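Local coordinates for uncharacterized protein YhfS (Escherichia coli, PDB 4J8L) that carries pyridoxal 5'-phosphate covalently bound to a lysine and is of unknown function, possibly with cysteine synthase-like activity, at residues L70-A74 / E201-A205. Sequence-based numbering, arbitrary orientation.
Sequences LVQGA and EGVGA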
# COMPACT_ATOMS: atom_id res chain seq x y z
N LEU A 70 10.19 -10.15 7.54
CA LEU A 70 8.94 -9.73 8.17
C LEU A 70 9.30 -9.02 9.48
O LEU A 70 10.23 -9.43 10.19
CB LEU A 70 8.04 -10.95 8.43
CG LEU A 70 7.55 -11.66 7.17
CD1 LEU A 70 6.72 -12.92 7.51
CD2 LEU A 70 6.73 -10.70 6.32
N VAL A 71 8.59 -7.93 9.78
CA VAL A 71 8.89 -7.13 10.96
C VAL A 71 7.60 -6.73 11.69
O VAL A 71 6.51 -6.73 11.12
CB VAL A 71 9.65 -5.82 10.59
CG1 VAL A 71 10.97 -6.13 9.88
CG2 VAL A 71 8.76 -4.93 9.73
N GLN A 72 7.75 -6.39 12.97
CA GLN A 72 6.64 -5.85 13.75
C GLN A 72 6.34 -4.41 13.32
O GLN A 72 7.19 -3.73 12.70
CB GLN A 72 6.98 -5.85 15.24
CG GLN A 72 7.31 -7.23 15.81
CD GLN A 72 6.06 -8.10 16.02
OE1 GLN A 72 4.96 -7.80 15.52
NE2 GLN A 72 6.23 -9.18 16.77
N GLY A 73 5.15 -3.94 13.65
CA GLY A 73 4.78 -2.57 13.33
C GLY A 73 4.15 -2.37 11.96
O GLY A 73 3.93 -1.22 11.55
N ALA A 74 3.84 -3.46 11.28
CA ALA A 74 3.17 -3.40 9.98
C ALA A 74 3.88 -2.46 9.01
O ALA A 74 5.10 -2.49 8.91
CB ALA A 74 1.68 -3.04 10.16
N GLU A 201 -2.58 -8.91 11.89
CA GLU A 201 -2.30 -7.67 12.62
C GLU A 201 -0.81 -7.51 12.92
O GLU A 201 -0.14 -8.46 13.33
CB GLU A 201 -3.05 -7.68 13.95
CG GLU A 201 -4.53 -7.37 13.84
CD GLU A 201 -5.41 -8.59 13.59
OE1 GLU A 201 -4.90 -9.66 13.17
OE2 GLU A 201 -6.63 -8.48 13.84
N GLY A 202 -0.31 -6.29 12.72
CA GLY A 202 1.03 -5.94 13.18
C GLY A 202 2.23 -6.33 12.33
O GLY A 202 3.36 -5.97 12.65
N VAL A 203 1.99 -7.08 11.25
CA VAL A 203 3.09 -7.63 10.47
C VAL A 203 3.34 -6.85 9.19
O VAL A 203 2.42 -6.63 8.40
CB VAL A 203 2.83 -9.11 10.14
CG1 VAL A 203 4.02 -9.70 9.36
CG2 VAL A 203 2.60 -9.88 11.43
N GLY A 204 4.58 -6.40 9.02
CA GLY A 204 4.99 -5.71 7.81
C GLY A 204 6.08 -6.49 7.11
O GLY A 204 6.65 -7.42 7.67
N ALA A 205 6.37 -6.12 5.86
CA ALA A 205 7.41 -6.79 5.09
C ALA A 205 8.38 -5.80 4.49
O ALA A 205 7.97 -4.76 3.99
CB ALA A 205 6.78 -7.64 3.99
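Seven strands in the order 67-72, 203-208, 189-193, 167-170, 137-141, 92-96, 114-118, with 203-208 the lone antiparallel member, mark the large domain of a fold-type I (aspartate aminotransferase-like) PLP enzyme, and this contact pairs the edge strand 67-72 with that reversed strand. The short segments run at 137° with axes 4.5 Å apart, antiparallel but strongly twisted. Leu-70 and Ala-205 form a non-hydrogen-bonded pair with CA atoms 4.5 Å apart; Leu-70 CD2 lies 3.8 Å from Ala-205 CB and 4.2 Å from Val-203 CG1, an apolar patch that helix 229-261 covers through Ala-232 and Val-235. Next, Val-71 and Gly-204 make the hydrogen-bonded pair, Val-71 N to Gly-204 O and Gly-204 N to Val-71 O each measuring 2.9 Å, with N-H...O angles of 164° and 177°. Beyond it the chain turns: the side-chain NE2 of Gln-72 hydrogen-bonds to the carbonyl O of Gly-224, and Gly-73, at phi 89°, bends the backbone so that Ala-74 comes back over Gly-204. Ala-74 N donates to Gly-202 O (2.9 Å, N-H...O angle 144°), tying the turn that leads into helix 74-86 to the loop that leads from Lys-196, the residue bearing the cofactor, into strand 203-208. A glycine-rich turn joining strand 67-72 to the following helix is, in fold-type I enzymes, usually part of the phosphate-binding region, and probably serves likewise here. Gly-204 leaves room for the fold-back: an ideal CB there would sit 2.0 Å from Ala-74 O, whereas its actual CA makes a CA-H...O contact of 3.4 Å with Ala-74 O, 155° at the hydrogen.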